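Local structure of putative amidohydrolase/peptidase (Burkholderia cenocepacia, 4WJB) at residues L50-R55 / L180-Y185; P90-S95 / Y194-A199; L358-M363 / A410-R415. The protein probably hydrolyses carbon-nitrogen bonds other than peptide bonds, as a zinc-dependent amidohydrolase of the peptidase M20 family. All blocks are in the same frame, centred on the assembly; numbering follows the deposited sequence.

Contact 1 of 3, residues L50-R55 / L180-Y185; sequences LDRESR and LERIGY
Arg52 and Ile183 mark the closest approach of the two backbones, 6.1 Å from CA to CA, where a turn of helix 49-64 meets the C-terminal end of helix 176-183. That second helix finishes in a Schellman motif: Gly184 has positive phi, Tyr185 N bonds back to Leu180 O at 2.8 Å, and Gly184 N bonds weakly to Glu181 O. The reversal turns Tyr185 back toward the first helix, beside Ile183.

The side chains of Arg52 and Ile183 run past each other in opposite directions. With CG anti to the backbone N (chi1 176°), Arg52 lays its methylenes along Ile183, CG lying 3.8 Å from Ile183 CB, and spreads one guanidinium face over Ile183 CA. A water accepts a hydrogen bond from Arg52 NH1 and donates one to Arg182 O at 2.7 Å, tying the guanidinium to the helix end. The Arg182 guanidinium approaches the same charge, NH1 to NH1 at 4.4 Å, a repulsion probably eased by the salt bridge of Arg182 with Asp49.

Deeper in, the aliphatic part of Arg55 runs past the Tyr185 side chain in the opposite direction, over one face of its ring. Its CD sits over the ring centre, 4.1 Å from the centroid, in a CH-pi contact, and the guanidinium continues as a cation-pi partner with its plane turned 70° from the ring. Arg55 NE forms a salt bridge with Asp51 OD2 at 3.1 Å, one turn back, while NH1 and NH2 are bonded to Gly75 O and Thr139 OG1, so each of its three guanidinium nitrogens has a bonded partner. Tyr185 OH bonds to Asp56.

The arrangement is a helix flank packed against a Schellman-capped helix end, with a buried arginine-tyrosine pair, the Arg55 side chain about 8 Å from that of the zinc ligand His96.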
ATOM      1  N   LEU A  50     -17.825  10.056  34.626  1.00 21.81           N
ATOM      2  CA  LEU A  50     -18.735   8.988  34.226  1.00 22.96           C
ATOM      3  C   LEU A  50     -18.258   7.634  34.742  1.00 20.15           C
ATOM      4  O   LEU A  50     -19.064   6.800  35.161  1.00 20.68           O
ATOM      5  CB  LEU A  50     -18.885   8.957  32.701  1.00 24.36           C
ATOM      6  CG  LEU A  50     -19.717  10.104  32.124  1.00 29.43           C
ATOM      7  CD1 LEU A  50     -19.613  10.139  30.605  1.00 31.43           C
ATOM      8  CD2 LEU A  50     -21.175   9.988  32.561  1.00 30.95           C
ATOM      9  N   ASP A  51     -16.947   7.411  34.706  1.00 19.79           N
ATOM     10  CA  ASP A  51     -16.372   6.192  35.262  1.00 18.98           C
ATOM     11  C   ASP A  51     -16.609   6.153  36.773  1.00 17.85           C
ATOM     12  O   ASP A  51     -16.967   5.117  37.335  1.00 15.20           O
ATOM     13  CB  ASP A  51     -14.873   6.105  34.954  1.00 18.35           C
ATOM     14  CG  ASP A  51     -14.264   4.785  35.392  1.00 21.77           C
ATOM     15  OD1 ASP A  51     -15.008   3.781  35.445  1.00 24.01           O
ATOM     16  OD2 ASP A  51     -13.043   4.741  35.673  1.00 21.52           O
ATOM     17  N   ARG A  52     -16.397   7.298  37.414  1.00 18.51           N
ATOM     18  CA  ARG A  52     -16.618   7.457  38.849  1.00 20.27           C
ATOM     19  C   ARG A  52     -18.063   7.138  39.235  1.00 19.84           C
ATOM     20  O   ARG A  52     -18.313   6.442  40.224  1.00 18.89           O
ATOM     21  CB  ARG A  52     -16.260   8.887  39.273  1.00 22.43           C
ATOM     22  CG  ARG A  52     -16.539   9.232  40.735  1.00 27.11           C
ATOM     23  CD  ARG A  52     -16.665  10.743  40.872  1.00 31.72           C
ATOM     24  NE  ARG A  52     -16.183  11.251  42.150  1.00 35.78           N
ATOM     25  CZ  ARG A  52     -15.773  12.504  42.342  1.00 39.24           C
ATOM     26  NH1 ARG A  52     -15.776  13.368  41.329  1.00 40.32           N
ATOM     27  NH2 ARG A  52     -15.351  12.892  43.541  1.00 39.67           N
ATOM     28  N   GLU A  53     -19.009   7.656  38.457  1.00 19.28           N
ATOM     29  CA  GLU A  53     -20.422   7.404  38.710  1.00 21.36           C
ATOM     30  C   GLU A  53     -20.716   5.915  38.608  1.00 20.04           C
ATOM     31  O   GLU A  53     -21.450   5.359  39.424  1.00 17.81           O
ATOM     32  CB  GLU A  53     -21.305   8.187  37.738  1.00 23.36           C
ATOM     33  CG  GLU A  53     -22.791   7.994  37.993  1.00 27.44           C
ATOM     34  CD  GLU A  53     -23.664   8.742  37.004  1.00 33.15           C
ATOM     35  OE1 GLU A  53     -23.118   9.465  36.140  1.00 35.35           O
ATOM     36  OE2 GLU A  53     -24.902   8.608  37.100  1.00 32.45           O
ATOM     37  N   SER A  54     -20.125   5.275  37.605  1.00 20.37           N
ATOM     38  CA  SER A  54     -20.280   3.840  37.402  1.00 22.00           C
ATOM     39  C   SER A  54     -19.695   3.046  38.568  1.00 19.40           C
ATOM     40  O   SER A  54     -20.292   2.074  39.047  1.00 18.94           O
ATOM     41  CB  SER A  54     -19.613   3.417  36.091  1.00 24.02           C
ATOM     42  OG  SER A  54     -19.729   2.019  35.907  1.00 29.62           O
ATOM     43  N   ARG A  55     -18.517   3.462  39.017  1.00 18.52           N
ATOM     44  CA  ARG A  55     -17.860   2.825  40.155  1.00 19.66           C
ATOM     45  C   ARG A  55     -18.698   2.982  41.428  1.00 16.85           C
ATOM     46  O   ARG A  55     -18.900   2.025  42.177  1.00 16.32           O
ATOM     47  CB  ARG A  55     -16.462   3.419  40.361  1.00 19.76           C
ATOM     48  CG  ARG A  55     -15.447   3.036  39.282  1.00 20.88           C
ATOM     49  CD  ARG A  55     -14.268   4.008  39.253  1.00 21.33           C
ATOM     50  NE  ARG A  55     -13.140   3.456  38.505  1.00 21.42           N
ATOM     51  CZ  ARG A  55     -12.091   2.873  39.073  1.00 22.05           C
ATOM     52  NH1 ARG A  55     -12.021   2.775  40.398  1.00 21.18           N
ATOM     53  NH2 ARG A  55     -11.113   2.387  38.322  1.00 21.62           N
ATOM     54  N   LEU A 180      -7.113   9.204  40.049  1.00 21.37           N
ATOM     55  CA  LEU A 180      -7.614   8.357  41.126  1.00 20.00           C
ATOM     56  C   LEU A 180      -7.939   9.202  42.357  1.00 21.51           C
ATOM     57  O   LEU A 180      -8.982   9.030  42.990  1.00 21.22           O
ATOM     58  CB  LEU A 180      -6.592   7.274  41.483  1.00 18.07           C
ATOM     59  CG  LEU A 180      -6.463   6.108  40.499  1.00 17.95           C
ATOM     60  CD1 LEU A 180      -5.341   5.158  40.912  1.00 19.07           C
ATOM     61  CD2 LEU A 180      -7.782   5.361  40.370  1.00 14.48           C
ATOM     62  N   GLU A 181      -7.039  10.122  42.685  1.00 21.83           N
ATOM     63  CA  GLU A 181      -7.235  10.981  43.843  1.00 24.82           C
ATOM     64  C   GLU A 181      -8.429  11.908  43.632  1.00 25.00           C
ATOM     65  O   GLU A 181      -9.208  12.148  44.556  1.00 24.79           O
ATOM     66  CB  GLU A 181      -5.969  11.792  44.129  1.00 30.25           C
ATOM     67  CG  GLU A 181      -6.013  12.568  45.434  1.00 37.01           C
ATOM     68  CD  GLU A 181      -4.727  13.325  45.697  1.00 43.43           C
ATOM     69  OE1 GLU A 181      -3.794  13.221  44.869  1.00 44.61           O
ATOM     70  OE2 GLU A 181      -4.645  14.016  46.736  1.00 47.00           O
ATOM     71  N   ARG A 182      -8.572  12.415  42.409  1.00 24.18           N
ATOM     72  CA  ARG A 182      -9.655  13.338  42.079  1.00 25.13           C
ATOM     73  C   ARG A 182     -11.034  12.710  42.285  1.00 23.00           C
ATOM     74  O   ARG A 182     -11.930  13.347  42.841  1.00 22.19           O
ATOM     75  CB  ARG A 182      -9.522  13.826  40.631  1.00 26.78           C
ATOM     76  CG  ARG A 182     -10.520  14.906  40.244  1.00 26.80           C
ATOM     77  CD  ARG A 182     -10.429  15.274  38.757  1.00 27.41           C
ATOM     78  NE  ARG A 182     -10.866  14.174  37.897  1.00 27.11           N
ATOM     79  CZ  ARG A 182     -12.136  13.932  37.589  1.00 25.01           C
ATOM     80  NH1 ARG A 182     -13.092  14.716  38.075  1.00 24.88           N
ATOM     81  NH2 ARG A 182     -12.453  12.910  36.802  1.00 21.57           N
ATOM     82  N   ILE A 183     -11.204  11.473  41.834  1.00 17.52           N
ATOM     83  CA  ILE A 183     -12.521  10.842  41.884  1.00 22.17           C
ATOM     84  C   ILE A 183     -12.722   9.982  43.133  1.00 21.02           C
ATOM     85  O   ILE A 183     -13.763   9.352  43.287  1.00 19.54           O
ATOM     86  CB  ILE A 183     -12.792   9.978  40.636  1.00 20.57           C
ATOM     87  CG1 ILE A 183     -11.861   8.763  40.599  1.00 15.29           C
ATOM     88  CG2 ILE A 183     -12.661  10.818  39.370  1.00 19.61           C
ATOM     89  CD1 ILE A 183     -12.339   7.674  39.675  1.00 16.49           C
ATOM     90  N   GLY A 184     -11.736   9.969  44.023  1.00 21.37           N
ATOM     91  CA  GLY A 184     -11.894   9.320  45.313  1.00 22.04           C
ATOM     92  C   GLY A 184     -11.638   7.825  45.319  1.00 21.41           C
ATOM     93  O   GLY A 184     -12.162   7.106  46.178  1.00 20.51           O
ATOM     94  N   TYR A 185     -10.826   7.357  44.373  1.00 18.05           N
ATOM     95  CA  TYR A 185     -10.462   5.944  44.294  1.00 20.42           C
ATOM     96  C   TYR A 185      -8.950   5.709  44.388  1.00 18.83           C
ATOM     97  O   TYR A 185      -8.436   4.701  43.896  1.00 15.09           O
ATOM     98  CB  TYR A 185     -11.025   5.327  43.006  1.00 20.77           C
ATOM     99  CG  TYR A 185     -12.497   5.025  43.135  1.00 21.30           C
ATOM    100  CD1 TYR A 185     -13.452   5.990  42.843  1.00 19.80           C
ATOM    101  CD2 TYR A 185     -12.933   3.787  43.595  1.00 21.90           C
ATOM    102  CE1 TYR A 185     -14.803   5.724  42.983  1.00 21.45           C
ATOM    103  CE2 TYR A 185     -14.282   3.510  43.734  1.00 20.85           C
ATOM    104  CZ  TYR A 185     -15.211   4.483  43.435  1.00 21.10           C
ATOM    105  OH  TYR A 185     -16.556   4.212  43.580  1.00 20.29           O
TER
HETATM  106  O   HOH W   1     -13.742  15.295  42.423  1.00 27.89           O

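Contact 2 of 3, residues P90-S95 / Y194-A199; sequences PVMTGS and YPVHAA. With EDO (1,2-ethanediol), chain J.
Met92 and Ala199 are paired in parallel, at the point where strand 91-96 meets strand 198-204. The Met92 side chain leaves with CG anti to the backbone N (chi1 178°). Its CB lies 4.4 Å from Val196 CG1, CG comes to 3.7 Å from O1 of a bound ethanediol, probably from the crystallisation liquor, and beyond CG the chain turns at SD about the CG-SD bond (chi3 58°), which brings CE to 4.4 Å from Ala199 CB. Phe78, Val136 and Trp138 also touch this side chain.

The backbone holds the pair in register. Met92 N donates to Ala198 O at 2.9 Å, nearly straight and in the carbonyl plane, and the same oxygen receives a CA-H...O contact from Val91. One step earlier, His197 N reaches Pro90 O at 2.8 Å, a more bent bond whose donor is tilted from the carbonyl plane. Val196 CG1 and His197 CB also lie against that oxygen.

Val91 and Ala198 project to the other side of the sheet from Met92 and Ala199. There Val91 CG2 meets the edge of the His197 ring, whose NE2 bonds to Glu423, and Val91 packs on helix 403-421.

With strand 133-138 flanking strand 91-96 on its other side, this is a parallel pairing within the sheet of the zinc-binding domain of the M20 fold; the two strands carry the zinc ligands His96 and His203 farther along.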
ATOM      1  N   PRO A  90      -9.303 -16.057  48.262  1.00 20.55           N
ATOM      2  CA  PRO A  90     -10.609 -15.807  47.654  1.00 19.47           C
ATOM      3  C   PRO A  90     -10.750 -16.382  46.253  1.00 19.02           C
ATOM      4  O   PRO A  90      -9.755 -16.629  45.560  1.00 19.15           O
ATOM      5  CB  PRO A  90     -10.673 -14.281  47.603  1.00 19.71           C
ATOM      6  CG  PRO A  90      -9.246 -13.885  47.403  1.00 19.65           C
ATOM      7  CD  PRO A  90      -8.461 -14.850  48.264  1.00 19.42           C
ATOM      8  N   VAL A  91     -11.996 -16.600  45.850  1.00 16.49           N
ATOM      9  CA  VAL A  91     -12.322 -16.754  44.446  1.00 18.28           C
ATOM     10  C   VAL A  91     -12.690 -15.370  43.931  1.00 18.70           C
ATOM     11  O   VAL A  91     -13.491 -14.671  44.552  1.00 18.72           O
ATOM     12  CB  VAL A  91     -13.475 -17.747  44.216  1.00 19.73           C
ATOM     13  CG1 VAL A  91     -13.880 -17.758  42.737  1.00 21.15           C
ATOM     14  CG2 VAL A  91     -13.056 -19.140  44.663  1.00 18.26           C
ATOM     15  N   MET A  92     -12.091 -14.968  42.815  1.00 17.35           N
ATOM     16  CA  MET A  92     -12.281 -13.620  42.289  1.00 16.38           C
ATOM     17  C   MET A  92     -12.956 -13.672  40.925  1.00 17.71           C
ATOM     18  O   MET A  92     -12.695 -14.568  40.131  1.00 18.87           O
ATOM     19  CB  MET A  92     -10.939 -12.880  42.192  1.00 17.06           C
ATOM     20  CG  MET A  92     -11.033 -11.459  41.611  1.00 16.62           C
ATOM     21  SD  MET A  92      -9.516 -10.478  41.791  1.00 20.41           S
ATOM     22  CE  MET A  92      -8.324 -11.521  40.944  1.00 16.29           C
ATOM     23  N   THR A  93     -13.842 -12.718  40.668  1.00 14.52           N
ATOM     24  CA  THR A  93     -14.453 -12.602  39.356  1.00 18.45           C
ATOM     25  C   THR A  93     -14.735 -11.141  39.065  1.00 19.74           C
ATOM     26  O   THR A  93     -14.933 -10.346  39.973  1.00 20.06           O
ATOM     27  CB  THR A  93     -15.754 -13.430  39.243  1.00 21.23           C
ATOM     28  OG1 THR A  93     -16.203 -13.433  37.882  1.00 25.03           O
ATOM     29  CG2 THR A  93     -16.851 -12.869  40.140  1.00 19.08           C
ATOM     30  N   GLY A  94     -14.725 -10.776  37.792  1.00 20.54           N
ATOM     31  CA  GLY A  94     -14.995  -9.402  37.435  1.00 18.81           C
ATOM     32  C   GLY A  94     -14.313  -9.023  36.145  1.00 19.94           C
ATOM     33  O   GLY A  94     -13.789  -9.876  35.424  1.00 19.37           O
ATOM     34  N   SER A  95     -14.306  -7.729  35.865  1.00 18.61           N
ATOM     35  CA  SER A  95     -13.850  -7.242  34.577  1.00 19.21           C
ATOM     36  C   SER A  95     -13.624  -5.744  34.698  1.00 19.80           C
ATOM     37  O   SER A  95     -13.264  -5.253  35.769  1.00 19.05           O
ATOM     38  CB  SER A  95     -14.877  -7.581  33.493  1.00 19.93           C
ATOM     39  OG  SER A  95     -14.381  -7.334  32.190  1.00 22.71           O
ATOM     40  N   TYR A 194      -1.087 -11.070  46.974  1.00 21.64           N
ATOM     41  CA  TYR A 194      -1.693 -11.997  47.933  1.00 22.26           C
ATOM     42  C   TYR A 194      -2.273 -13.209  47.200  1.00 21.08           C
ATOM     43  O   TYR A 194      -2.623 -13.108  46.028  1.00 18.87           O
ATOM     44  CB  TYR A 194      -2.776 -11.291  48.764  1.00 21.69           C
ATOM     45  CG  TYR A 194      -3.903 -10.726  47.939  1.00 20.44           C
ATOM     46  CD1 TYR A 194      -4.990 -11.513  47.578  1.00 22.85           C
ATOM     47  CD2 TYR A 194      -3.884  -9.403  47.522  1.00 19.53           C
ATOM     48  CE1 TYR A 194      -6.025 -11.000  46.813  1.00 22.61           C
ATOM     49  CE2 TYR A 194      -4.911  -8.879  46.754  1.00 21.20           C
ATOM     50  CZ  TYR A 194      -5.975  -9.683  46.401  1.00 20.18           C
ATOM     51  OH  TYR A 194      -6.999  -9.164  45.650  1.00 18.19           O
ATOM     52  N   PRO A 195      -2.361 -14.362  47.884  1.00 24.04           N
ATOM     53  CA  PRO A 195      -2.882 -15.594  47.274  1.00 23.78           C
ATOM     54  C   PRO A 195      -4.330 -15.476  46.796  1.00 23.43           C
ATOM     55  O   PRO A 195      -5.196 -15.003  47.540  1.00 21.59           O
ATOM     56  CB  PRO A 195      -2.782 -16.618  48.410  1.00 28.00           C
ATOM     57  CG  PRO A 195      -1.717 -16.087  49.312  1.00 28.02           C
ATOM     58  CD  PRO A 195      -1.835 -14.597  49.241  1.00 25.39           C
ATOM     59  N   VAL A 196      -4.580 -15.905  45.561  1.00 22.79           N
ATOM     60  CA  VAL A 196      -5.937 -15.993  45.023  1.00 22.70           C
ATOM     61  C   VAL A 196      -6.224 -17.443  44.652  1.00 23.10           C
ATOM     62  O   VAL A 196      -5.441 -18.066  43.937  1.00 21.88           O
ATOM     63  CB  VAL A 196      -6.123 -15.079  43.790  1.00 20.13           C
ATOM     64  CG1 VAL A 196      -7.455 -15.347  43.103  1.00 15.70           C
ATOM     65  CG2 VAL A 196      -6.015 -13.624  44.189  1.00 19.97           C
ATOM     66  N   HIS A 197      -7.330 -17.992  45.152  1.00 23.93           N
ATOM     67  CA  HIS A 197      -7.634 -19.403  44.930  1.00 23.53           C
ATOM     68  C   HIS A 197      -7.910 -19.689  43.457  1.00 24.21           C
ATOM     69  O   HIS A 197      -7.368 -20.633  42.884  1.00 21.99           O
ATOM     70  CB  HIS A 197      -8.832 -19.844  45.778  1.00 24.02           C
ATOM     71  CG  HIS A 197      -9.207 -21.280  45.582  1.00 23.92           C
ATOM     72  ND1 HIS A 197      -8.413 -22.323  46.014  1.00 26.60           N
ATOM     73  CD2 HIS A 197     -10.275 -21.847  44.975  1.00 25.22           C
ATOM     74  CE1 HIS A 197      -8.986 -23.470  45.694  1.00 27.99           C
ATOM     75  NE2 HIS A 197     -10.117 -23.211  45.062  1.00 28.51           N
ATOM     76  N   ALA A 198      -8.761 -18.867  42.854  1.00 23.75           N
ATOM     77  CA  ALA A 198      -9.079 -18.984  41.440  1.00 22.19           C
ATOM     78  C   ALA A 198      -9.689 -17.681  40.958  1.00 21.90           C
ATOM     79  O   ALA A 198     -10.221 -16.901  41.757  1.00 20.84           O
ATOM     80  CB  ALA A 198     -10.032 -20.149  41.186  1.00 23.06           C
ATOM     81  N   ALA A 199      -9.601 -17.441  39.654  1.00 19.57           N
ATOM     82  CA  ALA A 199     -10.190 -16.249  39.065  1.00 19.94           C
ATOM     83  C   ALA A 199     -10.967 -16.610  37.809  1.00 18.66           C
ATOM     84  O   ALA A 199     -10.554 -17.472  37.038  1.00 18.25           O
ATOM     85  CB  ALA A 199      -9.119 -15.215  38.753  1.00 20.24           C
TER
HETATM   86  C1  EDO J 506     -10.979 -12.222  36.616  1.00 36.33           C
HETATM   87  O1  EDO J 506     -11.021 -11.530  37.864  1.00 34.23           O
HETATM   88  C2  EDO J 506     -10.127 -11.411  35.650  1.00 36.63           C
HETATM   89  O2  EDO J 506     -10.726 -10.125  35.467  1.00 36.20           O

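Contact 3 of 3, residues L358-M363 / A410-R415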
ATOM      1  N   LEU A 358     -25.826 -27.115  33.103  1.00 38.06           N
ATOM      2  CA  LEU A 358     -26.910 -26.187  32.806  1.00 39.41           C
ATOM      3  C   LEU A 358     -27.603 -26.525  31.488  1.00 40.89           C
ATOM      4  O   LEU A 358     -28.546 -25.845  31.085  1.00 42.46           O
ATOM      5  CB  LEU A 358     -26.383 -24.755  32.758  1.00 35.14           C
ATOM      6  CG  LEU A 358     -26.022 -24.130  34.105  1.00 36.72           C
ATOM      7  CD1 LEU A 358     -25.150 -22.899  33.883  1.00 34.33           C
ATOM      8  CD2 LEU A 358     -27.286 -23.772  34.866  1.00 38.54           C
ATOM      9  N   GLY A 359     -27.129 -27.571  30.819  1.00 38.25           N
ATOM     10  CA  GLY A 359     -27.699 -27.981  29.549  1.00 41.07           C
ATOM     11  C   GLY A 359     -27.488 -26.942  28.460  1.00 40.82           C
ATOM     12  O   GLY A 359     -28.279 -26.839  27.521  1.00 40.87           O
ATOM     13  N   LEU A 360     -26.416 -26.167  28.587  1.00 35.43           N
ATOM     14  CA  LEU A 360     -26.134 -25.090  27.649  1.00 37.33           C
ATOM     15  C   LEU A 360     -25.213 -25.557  26.535  1.00 35.79           C
ATOM     16  O   LEU A 360     -24.263 -26.299  26.778  1.00 35.52           O
ATOM     17  CB  LEU A 360     -25.514 -23.897  28.382  1.00 36.62           C
ATOM     18  CG  LEU A 360     -26.460 -23.134  29.309  1.00 39.35           C
ATOM     19  CD1 LEU A 360     -25.699 -22.135  30.176  1.00 38.95           C
ATOM     20  CD2 LEU A 360     -27.534 -22.433  28.491  1.00 40.32           C
ATOM     21  N   SER A 361     -25.498 -25.129  25.309  1.00 36.81           N
ATOM     22  CA  SER A 361     -24.605 -25.411  24.194  1.00 35.12           C
ATOM     23  C   SER A 361     -23.274 -24.714  24.446  1.00 34.14           C
ATOM     24  O   SER A 361     -23.243 -23.583  24.937  1.00 31.41           O
ATOM     25  CB  SER A 361     -25.212 -24.952  22.866  1.00 35.52           C
ATOM     26  OG  SER A 361     -25.399 -23.548  22.852  1.00 32.59           O
ATOM     27  N   HIS A 362     -22.177 -25.388  24.120  1.00 31.86           N
ATOM     28  CA  HIS A 362     -20.856 -24.851  24.421  1.00 32.33           C
ATOM     29  C   HIS A 362     -19.781 -25.391  23.485  1.00 32.32           C
ATOM     30  O   HIS A 362     -19.964 -26.417  22.835  1.00 33.63           O
ATOM     31  CB  HIS A 362     -20.483 -25.165  25.872  1.00 33.43           C
ATOM     32  CG  HIS A 362     -20.385 -26.631  26.162  1.00 37.82           C
ATOM     33  ND1 HIS A 362     -19.197 -27.327  26.092  1.00 38.66           N
ATOM     34  CD2 HIS A 362     -21.332 -27.537  26.506  1.00 39.14           C
ATOM     35  CE1 HIS A 362     -19.413 -28.596  26.392  1.00 39.67           C
ATOM     36  NE2 HIS A 362     -20.700 -28.749  26.647  1.00 39.83           N
ATOM     37  N   MET A 363     -18.658 -24.685  23.424  1.00 31.14           N
ATOM     38  CA  MET A 363     -17.499 -25.138  22.669  1.00 30.37           C
ATOM     39  C   MET A 363     -16.239 -24.491  23.218  1.00 29.64           C
ATOM     40  O   MET A 363     -16.301 -23.416  23.807  1.00 28.80           O
ATOM     41  CB  MET A 363     -17.656 -24.813  21.180  1.00 29.92           C
ATOM     42  CG  MET A 363     -17.816 -23.330  20.890  1.00 29.12           C
ATOM     43  SD  MET A 363     -17.903 -22.945  19.125  1.00 30.18           S
ATOM     44  CE  MET A 363     -16.207 -23.209  18.614  1.00 24.40           C
ATOM     45  N   ALA A 410     -23.963 -15.673  32.831  1.00 20.23           N
ATOM     46  CA  ALA A 410     -24.000 -15.418  34.261  1.00 21.09           C
ATOM     47  C   ALA A 410     -24.279 -16.701  35.044  1.00 21.05           C
ATOM     48  O   ALA A 410     -23.745 -16.890  36.136  1.00 20.38           O
ATOM     49  CB  ALA A 410     -25.038 -14.360  34.577  1.00 24.89           C
ATOM     50  N   ASP A 411     -25.108 -17.578  34.486  1.00 19.31           N
ATOM     51  CA  ASP A 411     -25.406 -18.860  35.119  1.00 28.07           C
ATOM     52  C   ASP A 411     -24.163 -19.749  35.195  1.00 26.06           C
ATOM     53  O   ASP A 411     -23.921 -20.403  36.212  1.00 25.82           O
ATOM     54  CB  ASP A 411     -26.522 -19.585  34.367  1.00 33.18           C
ATOM     55  CG  ASP A 411     -27.860 -19.498  35.077  1.00 35.41           C
ATOM     56  OD1 ASP A 411     -27.877 -19.441  36.326  1.00 36.61           O
ATOM     57  OD2 ASP A 411     -28.896 -19.500  34.384  1.00 36.34           O
ATOM     58  N   VAL A 412     -23.382 -19.768  34.116  1.00 22.71           N
ATOM     59  CA  VAL A 412     -22.130 -20.517  34.086  1.00 21.00           C
ATOM     60  C   VAL A 412     -21.136 -19.942  35.104  1.00 21.13           C
ATOM     61  O   VAL A 412     -20.495 -20.692  35.841  1.00 21.96           O
ATOM     62  CB  VAL A 412     -21.496 -20.511  32.672  1.00 23.39           C
ATOM     63  CG1 VAL A 412     -20.116 -21.156  32.697  1.00 21.00           C
ATOM     64  CG2 VAL A 412     -22.408 -21.230  31.679  1.00 20.46           C
ATOM     65  N   LEU A 413     -21.024 -18.614  35.152  1.00 20.48           N
ATOM     66  CA  LEU A 413     -20.154 -17.946  36.124  1.00 20.00           C
ATOM     67  C   LEU A 413     -20.558 -18.289  37.557  1.00 21.75           C
ATOM     68  O   LEU A 413     -19.711 -18.565  38.407  1.00 22.56           O
ATOM     69  CB  LEU A 413     -20.188 -16.422  35.948  1.00 16.52           C
ATOM     70  CG  LEU A 413     -19.264 -15.693  36.940  1.00 16.11           C
ATOM     71  CD1 LEU A 413     -17.799 -15.981  36.591  1.00 15.71           C
ATOM     72  CD2 LEU A 413     -19.521 -14.192  36.997  1.00 19.19           C
ATOM     73  N   LEU A 414     -21.859 -18.253  37.814  1.00 21.87           N
ATOM     74  CA  LEU A 414     -22.393 -18.605  39.127  1.00 24.05           C
ATOM     75  C   LEU A 414     -21.948 -20.001  39.557  1.00 25.63           C
ATOM     76  O   LEU A 414     -21.451 -20.183  40.664  1.00 24.85           O
ATOM     77  CB  LEU A 414     -23.919 -18.516  39.119  1.00 26.48           C
ATOM     78  CG  LEU A 414     -24.638 -19.092  40.343  1.00 27.82           C
ATOM     79  CD1 LEU A 414     -24.209 -18.387  41.632  1.00 28.88           C
ATOM     80  CD2 LEU A 414     -26.154 -19.032  40.168  1.00 28.31           C
ATOM     81  N   ARG A 415     -22.115 -20.985  38.679  1.00 22.03           N
ATOM     82  CA  ARG A 415     -21.774 -22.361  39.032  1.00 30.89           C
ATOM     83  C   ARG A 415     -20.275 -22.577  39.155  1.00 27.47           C
ATOM     84  O   ARG A 415     -19.822 -23.316  40.020  1.00 24.88           O
ATOM     85  CB  ARG A 415     -22.361 -23.336  38.009  1.00 39.20           C
ATOM     86  CG  ARG A 415     -23.867 -23.242  37.902  1.00 42.94           C
ATOM     87  CD  ARG A 415     -24.546 -24.246  38.824  1.00 47.13           C
ATOM     88  NE  ARG A 415     -24.872 -25.475  38.102  1.00 49.42           N
ATOM     89  CZ  ARG A 415     -26.111 -25.889  37.842  1.00 50.32           C
ATOM     90  NH1 ARG A 415     -26.298 -27.009  37.160  1.00 53.79           N
ATOM     91  NH2 ARG A 415     -27.166 -25.197  38.266  1.00 48.46           N
TER
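Leu358 packs on Asp411, Val412 and Arg415, and Leu360 on Val412, in a mainly apolar, partly buried contact between a connecting turn and a helix. The turn links helix 345-357 to strand 362-367, and it rests on the flank of helix 403-421, the last helix of the chain. No hydrogen bond crosses between the segments.

Leu358 carries most of the contact by dividing its two methyls. CD1 points at the helix backbone, 3.6 Å from both Asp411 C and Val412 N, and also touches Asp411 CB. CD2 lies over one face of the Arg415 guanidinium, offset toward its rim, with NH2 at 3.7 Å. The arginine reaches this place because its chain bends at both chi2 (-93°) and chi3 (-95°), which folds the guanidinium back beside the leucine instead of extending it away from the helix. The methyl thus meets the flat cation over its face and not along the N-H bonds.

Leu360 adds a second, smaller contact. Its CD1 meets Val412 CG2 at 3.7 Å, and the same valine methyl lies 3.9 Å from Leu358 CD1, so that one branch of Val412 touches both leucines. Gly359 stands between them, its positive phi closing helix 345-357 in a Schellman motif, a reversal consistent with both neighbouring leucines facing the same helix. The carboxylate of Asp411 is held elsewhere, by a salt bridge to Arg18 and by the backbone N of Val19.

Arg415 also touches Ala354 and Ser357 of helix 345-357, which widens the joint between the two helices. Beyond the turn, Ser361 and Met363 bond to the backbone of strand 217-234, while Leu413 and Leu414 of helix 403-421 pack on helix 109-124.

In the fold
Contacts 1 and 2 are buried, whereas contact 3 is only partly so. Their chemistry follows their place. Contact 2 lies inside the sheet and is held by backbone hydrogen bonds; contact 1 joins two helices through arginine side chains, an aromatic ring and a water; contact 3 relies on leucine methyls against a helix. Helix 403-421 connects contacts 2 and 3: it supplies one segment of contact 3 and packs on the sheet of contact 2, where Thr93 OG1 and Leu413 CD1 are 3.3 Å apart. Contact 1 stands apart, its centre 23 Å from that of contact 2, although helix 176-183 directly precedes strand 198-204 among the chain's regular elements.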